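Long-range contacts in periplasmic solute binding protein (Liberibacter asiaticus, PDB 5Z35), which probably serves as the periplasmic metal-binding component of an ABC transporter that takes up zinc or manganese: residues Y41-A46 and E66-Y71; R157-D162 and E180-K185; F168-G173 and F217-S222. The protein carries 1 engineered substitution. All coordinates share one frame; numbering follows the deposited sequence. Where two conformers were deposited one is given.

Contact 1 (Y41-A46 and E66-Y71); sequences YQVTSA and ETFMKY. Engineered in segment 66-71: Phe68 (natural residue Tyr).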
loop_
_atom_site.group_PDB
_atom_site.type_symbol
_atom_site.label_atom_id
_atom_site.label_comp_id
_atom_site.label_asym_id
_atom_site.label_seq_id
_atom_site.Cartn_x
_atom_site.Cartn_y
_atom_site.Cartn_z
ATOM N N TYR A 41 -0.239 9.983 -12.944
ATOM C CA TYR A 41 -0.721 11.215 -12.209
ATOM C C TYR A 41 -0.177 12.430 -12.884
ATOM O O TYR A 41 1.013 12.477 -13.294
ATOM C CB TYR A 41 -0.340 11.189 -10.694
ATOM C CG TYR A 41 -0.704 12.469 -9.982
ATOM C CD1 TYR A 41 -1.998 12.715 -9.601
ATOM C CD2 TYR A 41 0.268 13.452 -9.730
ATOM C CE1 TYR A 41 -2.363 13.915 -9.009
ATOM C CE2 TYR A 41 -0.054 14.658 -9.096
ATOM C CZ TYR A 41 -1.373 14.902 -8.725
ATOM O OH TYR A 41 -1.749 16.102 -8.139
ATOM N N GLN A 42 -1.055 13.401 -13.117
ATOM C CA GLN A 42 -0.599 14.641 -13.699
ATOM C C GLN A 42 -0.202 15.673 -12.629
ATOM O O GLN A 42 -1.056 16.251 -11.948
ATOM C CB GLN A 42 -1.621 15.222 -14.665
ATOM C CG GLN A 42 -1.121 16.432 -15.401
ATOM C CD GLN A 42 0.163 16.180 -16.185
ATOM O OE1 GLN A 42 0.162 15.413 -17.174
ATOM N NE2 GLN A 42 1.268 16.839 -15.768
ATOM N N VAL A 43 1.104 15.920 -12.568
ATOM C CA VAL A 43 1.699 16.922 -11.688
ATOM C C VAL A 43 1.324 18.296 -12.191
ATOM O O VAL A 43 1.682 18.676 -13.312
ATOM C CB VAL A 43 3.238 16.772 -11.589
ATOM C CG1 VAL A 43 3.860 17.874 -10.730
ATOM C CG2 VAL A 43 3.577 15.421 -10.987
ATOM N N THR A 44 0.580 19.031 -11.372
ATOM C CA THR A 44 0.074 20.371 -11.743
ATOM C C THR A 44 1.067 21.495 -11.378
ATOM O O THR A 44 2.063 21.256 -10.731
ATOM C CB THR A 44 -1.214 20.666 -10.962
ATOM O OG1 THR A 44 -0.889 20.821 -9.580
ATOM C CG2 THR A 44 -2.260 19.506 -11.069
ATOM N N SER A 45 0.768 22.722 -11.769
ATOM C CA SER A 45 1.628 23.833 -11.379
ATOM C C SER A 45 1.622 23.973 -9.856
ATOM O O SER A 45 2.670 24.138 -9.252
ATOM C CB SER A 45 1.216 25.139 -12.017
ATOM O OG SER A 45 -0.179 25.268 -11.944
ATOM N N ALA A 46 0.457 23.855 -9.229
ATOM C CA ALA A 46 0.415 23.875 -7.744
ATOM C C ALA A 46 1.246 22.819 -7.135
ATOM O O ALA A 46 1.938 23.059 -6.106
ATOM C CB ALA A 46 -1.032 23.795 -7.238
ATOM N N GLU A 66 7.117 6.092 -10.951
ATOM C CA GLU A 66 7.978 6.105 -12.128
ATOM C C GLU A 66 7.529 7.151 -13.161
ATOM O O GLU A 66 8.377 7.740 -13.804
ATOM C CB GLU A 66 8.074 4.701 -12.811
ATOM C CG GLU A 66 6.762 4.150 -13.331
ATOM C CD GLU A 66 6.780 2.661 -13.812
ATOM O OE1 GLU A 66 7.853 2.138 -14.198
ATOM O OE2 GLU A 66 5.681 2.053 -13.832
ATOM N N THR A 67 6.223 7.346 -13.324
ATOM C CA THR A 67 5.749 8.264 -14.371
ATOM C C THR A 67 6.001 9.731 -14.024
ATOM O O THR A 67 5.999 10.545 -14.931
ATOM C CB THR A 67 4.259 8.089 -14.709
ATOM O OG1 THR A 67 3.491 8.371 -13.567
ATOM C CG2 THR A 67 3.946 6.666 -15.163
ATOM N N PHE A 68 6.238 10.064 -12.757
ATOM C CA PHE A 68 6.455 11.476 -12.354
ATOM C C PHE A 68 7.766 11.791 -11.603
ATOM O O PHE A 68 8.003 12.942 -11.218
ATOM C CB PHE A 68 5.206 12.061 -11.639
ATOM C CG PHE A 68 4.779 11.333 -10.421
ATOM C CD1 PHE A 68 5.417 11.525 -9.236
ATOM C CD2 PHE A 68 3.682 10.484 -10.458
ATOM C CE1 PHE A 68 5.009 10.842 -8.098
ATOM C CE2 PHE A 68 3.283 9.782 -9.327
ATOM C CZ PHE A 68 3.919 9.986 -8.128
ATOM N N MET A 69 8.671 10.820 -11.517
ATOM C CA MET A 69 9.970 11.107 -10.945
ATOM C C MET A 69 10.650 12.271 -11.634
ATOM O O MET A 69 11.399 12.983 -11.006
ATOM C CB MET A 69 10.905 9.891 -10.971
ATOM C CG MET A 69 10.568 8.852 -9.934
ATOM S SD MET A 69 10.610 9.359 -8.195
ATOM C CE MET A 69 12.284 9.985 -8.237
ATOM N N LYS A 70 10.436 12.433 -12.918
ATOM C CA LYS A 70 11.011 13.546 -13.651
ATOM C C LYS A 70 10.639 14.940 -13.127
ATOM O O LYS A 70 11.347 15.895 -13.412
ATOM C CB LYS A 70 10.648 13.471 -15.136
ATOM C CG LYS A 70 9.143 13.460 -15.376
ATOM C CD LYS A 70 8.835 13.339 -16.850
ATOM C CE LYS A 70 7.331 13.269 -17.015
ATOM N NZ LYS A 70 6.927 13.304 -18.445
ATOM N N TYR A 71 9.515 15.059 -12.433
ATOM C CA TYR A 71 9.119 16.323 -11.839
ATOM C C TYR A 71 9.873 16.638 -10.573
ATOM O O TYR A 71 9.776 17.761 -10.121
ATOM C CB TYR A 71 7.619 16.366 -11.546
ATOM C CG TYR A 71 6.811 16.359 -12.803
ATOM C CD1 TYR A 71 6.467 17.545 -13.464
ATOM C CD2 TYR A 71 6.384 15.164 -13.353
ATOM C CE1 TYR A 71 5.707 17.523 -14.626
ATOM C CE2 TYR A 71 5.640 15.133 -14.501
ATOM C CZ TYR A 71 5.304 16.293 -15.127
ATOM O OH TYR A 71 4.587 16.202 -16.272
#
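Tyr41 and Phe68 mark the nearest pass of the two backbones, their CA atoms 7.2 Å apart, so the loop leading into helix 45-53 meets the loop 66-71 through side chains and without any backbone pairing. Val43 and Tyr71 form the centre of the contact. Val43 CB sits 3.7 Å above the centroid of the Tyr71 ring, only 8° off the ring normal, a CH-pi contact for which a compact branched residue is well shaped. CG1 and CG2 spread over the same face, and CG2 also reaches Phe68 CB at 3.8 Å, joining two aromatic neighbours. Phe68, an engineered residue that is Tyr in the natural protein, receives Tyr41 CB against its CD2 at 4.1 Å. Beside this, Gln42 bends at chi2 (57°), which brings its amide back over its own chain: NE2 donates to Val43 O at 3.1 Å and makes a weak bond to Tyr71 OH at 3.4 Å, the amide standing nearly perpendicular to the ring. The polar end of Tyr41 looks elsewhere, to Asp47, while Thr44 caps the helix through Asp47 N. Thr67 lies beside His39, a ligand for zinc and manganese in this protein. The arrangement is thus a loop-to-loop hydrophobic contact at the border of the metal site of a ZnuA-type solute-binding protein.

Contact 2 (R157-D162 and E180-K185); sequences RIEKVD and EDFGFK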
loop_
_atom_site.group_PDB
_atom_site.type_symbol
_atom_site.label_atom_id
_atom_site.label_comp_id
_atom_site.label_asym_id
_atom_site.label_seq_id
_atom_site.Cartn_x
_atom_site.Cartn_y
_atom_site.Cartn_z
ATOM N N ARG A 157 -6.173 -14.177 14.017
ATOM C CA ARG A 157 -7.360 -14.866 13.496
ATOM C C ARG A 157 -7.132 -15.498 12.127
ATOM O O ARG A 157 -7.513 -16.654 11.904
ATOM C CB ARG A 157 -8.581 -13.933 13.366
ATOM C CG ARG A 157 -9.533 -13.955 14.538
ATOM C CD ARG A 157 -10.268 -12.607 14.701
ATOM N NE ARG A 157 -11.434 -12.425 13.801
ATOM C CZ ARG A 157 -11.968 -11.237 13.452
ATOM N NH1 ARG A 157 -11.477 -10.073 13.915
ATOM N NH2 ARG A 157 -13.034 -11.193 12.627
ATOM N N ILE A 158 -6.513 -14.724 11.228
ATOM C CA ILE A 158 -6.216 -15.145 9.852
ATOM C C ILE A 158 -5.398 -16.453 9.855
ATOM O O ILE A 158 -5.683 -17.390 9.085
ATOM C CB ILE A 158 -5.514 -14.007 9.064
ATOM C CG1 ILE A 158 -6.511 -12.875 8.744
ATOM C CG2 ILE A 158 -4.951 -14.510 7.750
ATOM C CD1 ILE A 158 -5.895 -11.541 8.320
ATOM N N GLU A 159 -4.444 -16.547 10.783
ATOM C CA GLU A 159 -3.543 -17.691 10.865
ATOM C C GLU A 159 -4.217 -19.013 11.254
ATOM O O GLU A 159 -3.640 -20.054 11.027
ATOM C CB GLU A 159 -2.348 -17.392 11.764
ATOM C CG GLU A 159 -1.437 -16.289 11.256
ATOM C CD GLU A 159 -0.708 -16.636 9.949
ATOM O OE1 GLU A 159 -0.721 -17.802 9.547
ATOM O OE2 GLU A 159 -0.101 -15.752 9.358
ATOM N N LYS A 160 -5.440 -18.955 11.796
ATOM C CA LYS A 160 -6.214 -20.129 12.053
ATOM C C LYS A 160 -6.854 -20.737 10.797
ATOM O O LYS A 160 -7.425 -21.817 10.895
ATOM C CB LYS A 160 -7.320 -19.845 13.083
ATOM C CG LYS A 160 -6.796 -19.414 14.428
ATOM C CD LYS A 160 -7.970 -19.216 15.379
ATOM C CE LYS A 160 -7.618 -18.229 16.491
ATOM N NZ LYS A 160 -6.411 -18.687 17.227
ATOM N N VAL A 161 -6.806 -20.066 9.646
ATOM C CA VAL A 161 -7.394 -20.605 8.413
ATOM C C VAL A 161 -6.751 -21.962 8.067
ATOM O O VAL A 161 -5.523 -22.159 8.220
ATOM C CB VAL A 161 -7.293 -19.590 7.228
ATOM C CG1 VAL A 161 -7.610 -20.233 5.886
ATOM C CG2 VAL A 161 -8.256 -18.401 7.451
ATOM N N ASP A 162 -7.611 -22.891 7.636
ATOM C CA ASP A 162 -7.201 -24.229 7.194
ATOM C C ASP A 162 -6.214 -24.057 6.061
ATOM O O ASP A 162 -6.449 -23.234 5.180
ATOM C CB ASP A 162 -8.409 -25.047 6.687
ATOM C CG ASP A 162 -9.237 -25.680 7.822
ATOM O OD1 ASP A 162 -8.761 -25.756 8.990
ATOM O OD2 ASP A 162 -10.376 -26.136 7.533
ATOM N N GLU A 180 2.867 -12.916 1.611
ATOM C CA GLU A 180 4.199 -13.279 2.034
ATOM C C GLU A 180 4.409 -13.080 3.536
ATOM O O GLU A 180 5.084 -13.829 4.147
ATOM C CB GLU A 180 5.247 -12.478 1.263
ATOM C CG GLU A 180 6.669 -12.957 1.421
ATOM C CD GLU A 180 7.358 -12.401 2.614
ATOM O OE1 GLU A 180 6.889 -11.407 3.119
ATOM O OE2 GLU A 180 8.382 -12.956 3.046
ATOM N N ASP A 181 3.804 -12.043 4.089
ATOM C CA ASP A 181 3.953 -11.711 5.486
ATOM C C ASP A 181 3.238 -12.717 6.352
ATOM O O ASP A 181 3.766 -13.097 7.325
ATOM C CB ASP A 181 3.411 -10.296 5.771
ATOM C CG ASP A 181 3.814 -9.725 7.148
ATOM O OD1 ASP A 181 4.727 -10.195 7.741
ATOM O OD2 ASP A 181 3.266 -8.752 7.586
ATOM N N PHE A 182 2.069 -13.160 5.905
ATOM C CA PHE A 182 1.202 -14.025 6.706
ATOM C C PHE A 182 1.262 -15.479 6.310
ATOM O O PHE A 182 0.717 -16.304 7.019
ATOM C CB PHE A 182 -0.266 -13.532 6.667
ATOM C CG PHE A 182 -0.525 -12.208 7.350
ATOM C CD1 PHE A 182 0.474 -11.502 8.026
ATOM C CD2 PHE A 182 -1.840 -11.730 7.444
ATOM C CE1 PHE A 182 0.200 -10.281 8.623
ATOM C CE2 PHE A 182 -2.131 -10.544 8.070
ATOM C CZ PHE A 182 -1.120 -9.830 8.686
ATOM N N GLY A 183 2.001 -15.826 5.236
ATOM C CA GLY A 183 2.096 -17.214 4.769
ATOM C C GLY A 183 0.870 -17.732 3.992
ATOM O O GLY A 183 0.399 -18.832 4.241
ATOM N N PHE A 184 0.331 -16.912 3.077
ATOM C CA PHE A 184 -0.769 -17.267 2.185
ATOM C C PHE A 184 -0.238 -17.210 0.745
ATOM O O PHE A 184 0.781 -16.592 0.451
ATOM C CB PHE A 184 -1.928 -16.255 2.321
ATOM C CG PHE A 184 -2.794 -16.482 3.512
ATOM C CD1 PHE A 184 -2.255 -16.451 4.821
ATOM C CD2 PHE A 184 -4.146 -16.733 3.364
ATOM C CE1 PHE A 184 -3.054 -16.715 5.945
ATOM C CE2 PHE A 184 -4.961 -16.999 4.488
ATOM C CZ PHE A 184 -4.413 -17.012 5.773
ATOM N N LYS A 185 -0.925 -17.907 -0.125
ATOM C CA LYS A 185 -0.666 -17.825 -1.561
ATOM C C LYS A 185 -1.583 -16.740 -2.109
ATOM O O LYS A 185 -2.618 -16.463 -1.518
ATOM C CB LYS A 185 -0.972 -19.164 -2.227
ATOM C CG LYS A 185 -0.063 -20.351 -1.828
ATOM C CD LYS A 185 1.386 -20.308 -2.371
ATOM C CE LYS A 185 1.500 -20.283 -3.913
ATOM N NZ LYS A 185 1.310 -21.592 -4.544
#
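Ile158 O meets both a backbone donor and an aromatic edge: Val161 N binds it at 3.0 Å, closing a type I beta turn, and Phe184 CZ comes up at 3.6 Å with the oxygen lying in the plane of the ring. The turn leads off the long helix 133-158, and its partner is the end of helix 176-182, the connecting helix of a beta-alpha-beta crossover between the parallel strands 167-170 and 185-188. Gly183 suits the exit from that helix, since it is the first residue to leave helical geometry and has a positive phi (77°), a conformation in which glycine is favoured. Beyond it Phe184 turns its ring toward segment 157-162, against Ile158 CG2 and Val161, whose CB lies 4.1 Å from CZ; the same ring stacks with Phe168. Apolar, branched Ile158 and Val161 suit this buried side, and both also touch helix 259-274, at Val271 and Leu274 respectively, while Val161 touches Phe275 as well. Glu159 supplies the polar part. Its chain bends at chi2 (-66°), which carries the acid group across to the end of helix 176-182, with OE2 2.5 Å from Phe182 O, a closeness that suggests a proton held between the two oxygens. OE1 forms a salt bridge with Arg166, whose guanidinium group also binds Gly183 O and, weakly, Val161 O. One arginine therefore serves backbone oxygens of both segments as well as the acid. On the apolar side Ile158 and Phe182 cross at about a right angle; in the conformer given, the tip of the isoleucine, CD1, rests at the edge of the phenyl ring 3.9 Å from CE2.

Contact 3 (F168-G173 and F217-S222); sequences FVTSEG and FIFSES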
loop_
_atom_site.group_PDB
_atom_site.type_symbol
_atom_site.label_atom_id
_atom_site.label_comp_id
_atom_site.label_asym_id
_atom_site.label_seq_id
_atom_site.Cartn_x
_atom_site.Cartn_y
_atom_site.Cartn_z
ATOM N N PHE A 168 -5.244 -15.500 -0.902
ATOM C CA PHE A 168 -5.837 -14.162 -1.011
ATOM C C PHE A 168 -6.019 -13.920 -2.514
ATOM O O PHE A 168 -4.997 -13.841 -3.245
ATOM C CB PHE A 168 -4.895 -13.066 -0.483
ATOM C CG PHE A 168 -4.608 -13.115 0.998
ATOM C CD1 PHE A 168 -5.551 -13.609 1.917
ATOM C CD2 PHE A 168 -3.387 -12.645 1.472
ATOM C CE1 PHE A 168 -5.243 -13.618 3.270
ATOM C CE2 PHE A 168 -3.082 -12.670 2.810
ATOM C CZ PHE A 168 -4.014 -13.138 3.722
ATOM N N VAL A 169 -7.268 -13.814 -2.963
ATOM C CA VAL A 169 -7.577 -13.638 -4.428
ATOM C C VAL A 169 -8.236 -12.305 -4.689
ATOM O O VAL A 169 -9.265 -12.020 -4.131
ATOM C CB VAL A 169 -8.472 -14.763 -4.979
ATOM C CG1 VAL A 169 -8.630 -14.652 -6.505
ATOM C CG2 VAL A 169 -7.852 -16.104 -4.602
ATOM N N THR A 170 -7.588 -11.485 -5.501
ATOM C CA THR A 170 -7.963 -10.110 -5.680
ATOM C C THR A 170 -7.985 -9.770 -7.200
ATOM O O THR A 170 -7.747 -10.628 -8.041
ATOM C CB THR A 170 -7.017 -9.167 -4.920
ATOM O OG1 THR A 170 -5.706 -9.395 -5.376
ATOM C CG2 THR A 170 -7.040 -9.430 -3.417
ATOM N N SER A 171 -8.336 -8.523 -7.512
ATOM C CA SER A 171 -8.424 -8.085 -8.900
ATOM C C SER A 171 -7.023 -7.613 -9.279
ATOM O O SER A 171 -6.343 -8.310 -10.006
ATOM C CB SER A 171 -9.537 -7.028 -9.012
ATOM O OG SER A 171 -10.773 -7.660 -8.724
ATOM N N GLU A 172 -6.602 -6.485 -8.757
ATOM C CA GLU A 172 -5.231 -6.054 -8.797
ATOM C C GLU A 172 -4.371 -6.927 -7.886
ATOM O O GLU A 172 -4.866 -7.398 -6.867
ATOM C CB GLU A 172 -5.120 -4.614 -8.335
ATOM C CG GLU A 172 -3.796 -3.983 -8.754
ATOM C CD GLU A 172 -3.512 -2.654 -8.122
ATOM O OE1 GLU A 172 -4.004 -2.349 -7.041
ATOM O OE2 GLU A 172 -2.699 -1.916 -8.671
ATOM N N GLY A 173 -3.085 -7.115 -8.233
ATOM C CA GLY A 173 -2.103 -7.822 -7.361
ATOM C C GLY A 173 -1.714 -7.033 -6.149
ATOM O O GLY A 173 -0.508 -6.809 -5.891
ATOM N N PHE A 217 -13.559 -17.242 -2.547
ATOM C CA PHE A 217 -13.809 -15.808 -2.626
ATOM C C PHE A 217 -12.796 -15.087 -3.512
ATOM O O PHE A 217 -11.592 -15.442 -3.565
ATOM C CB PHE A 217 -13.800 -15.147 -1.223
ATOM C CG PHE A 217 -15.020 -15.482 -0.393
ATOM C CD1 PHE A 217 -16.190 -14.718 -0.486
ATOM C CD2 PHE A 217 -15.001 -16.548 0.473
ATOM C CE1 PHE A 217 -17.325 -15.024 0.282
ATOM C CE2 PHE A 217 -16.125 -16.889 1.233
ATOM C CZ PHE A 217 -17.291 -16.138 1.133
ATOM N N ILE A 218 -13.267 -14.028 -4.142
ATOM C CA ILE A 218 -12.401 -13.116 -4.862
ATOM C C ILE A 218 -12.888 -11.704 -4.620
ATOM O O ILE A 218 -14.085 -11.460 -4.724
ATOM C CB ILE A 218 -12.329 -13.444 -6.400
ATOM C CG1 ILE A 218 -11.526 -12.380 -7.162
ATOM C CG2 ILE A 218 -13.698 -13.566 -7.012
ATOM C CD1 ILE A 218 -11.175 -12.786 -8.603
ATOM N N PHE A 219 -11.961 -10.795 -4.358
ATOM C CA PHE A 219 -12.252 -9.394 -4.032
ATOM C C PHE A 219 -11.978 -8.469 -5.223
ATOM O O PHE A 219 -11.257 -8.851 -6.143
ATOM C CB PHE A 219 -11.342 -8.920 -2.910
ATOM C CG PHE A 219 -11.525 -9.699 -1.608
ATOM C CD1 PHE A 219 -12.517 -9.338 -0.728
ATOM C CD2 PHE A 219 -10.732 -10.795 -1.314
ATOM C CE1 PHE A 219 -12.716 -10.036 0.460
ATOM C CE2 PHE A 219 -10.915 -11.505 -0.116
ATOM C CZ PHE A 219 -11.923 -11.120 0.768
ATOM N N SER A 220 -12.535 -7.265 -5.153
ATOM C CA SER A 220 -12.096 -6.142 -5.964
ATOM C C SER A 220 -11.691 -5.048 -5.014
ATOM O O SER A 220 -11.728 -5.239 -3.779
ATOM C CB SER A 220 -13.179 -5.718 -6.945
ATOM O OG SER A 220 -14.298 -5.116 -6.329
ATOM N N GLU A 221 -11.240 -3.919 -5.537
ATOM C CA GLU A 221 -10.667 -2.905 -4.707
ATOM C C GLU A 221 -11.258 -1.532 -4.997
ATOM O O GLU A 221 -11.976 -1.377 -5.963
ATOM C CB GLU A 221 -9.155 -2.920 -4.842
ATOM C CG GLU A 221 -8.502 -4.249 -4.540
ATOM C CD GLU A 221 -8.386 -5.208 -5.715
ATOM O OE1 GLU A 221 -7.878 -4.811 -6.752
ATOM O OE2 GLU A 221 -8.826 -6.376 -5.561
ATOM N N SER A 222 -10.981 -0.562 -4.120
ATOM C CA SER A 222 -11.744 0.700 -4.120
ATOM C C SER A 222 -11.460 1.589 -5.335
ATOM O O SER A 222 -12.289 2.417 -5.674
ATOM C CB SER A 222 -11.531 1.505 -2.863
ATOM O OG SER A 222 -10.153 1.924 -2.697
HETATM O O HOH W 1 -9.308 -14.510 -1.279
HETATM O O HOH W 2 -6.521 -2.519 -6.405
#
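Glu221 starts out with CG anti to its own carbonyl carbon and then bends sharply at chi2 (88°), a fold that brings its carboxylate up to the N-H groups of the corner at Ser171 and Glu172. OE2 uses its syn lone pair for Ser171 N, at 2.9 Å and 170°, while OE1 takes Glu172 N at 2.9 Å. A two-oxygen acceptor suits two consecutive amides, and Asn224 adds a further donor to OE1. Ser171, small enough for the bend, sends OG to Phe219 O at 2.9 Å along a lone pair in the carbonyl plane. Thr170 OG1 braces the corner from within by binding Glu172 O at 2.6 Å. Glu172, a ligand in metal-bound forms of this protein, is probably positioned in part by Glu221, which holds its backbone N; its OE2 accepts from Asn193 N, and a water lies between its OE1 and Glu221 OE1. The strands run in the same sense but cross at 48°, sharing one direct backbone bond, Phe219 N to Val169 O at 3.0 Å; Val169 CG1 packs on Ile218 CG1. Strand 167-170 also pairs with 185-188 and strand 217-221 with 239-244, while helix 227-236 covers Ile218 and helix 259-274 touches Phe168 and Phe219.

Contacts 2 and 3 are direct neighbours, with centres about 16 Å apart: Lys185 O lies 2.9 Å from Phe168 N, probably hydrogen-bonded to it, and their segments alternate along the chain, so that strand 167-170 of contact 3 falls between the two segments of contact 2. Contact 1 is complete before either begins, its centre about 28 Å from that of contact 3 and about 38 Å from that of contact 2, on the opposite side of the chain's centre. Contacts 1 and 3 approach the metal site from different parts of the chain, one beside His39 and the other supplying Glu172, which is near His106 and Asp247. Contact 2 lies away from that site. No metal is bound here.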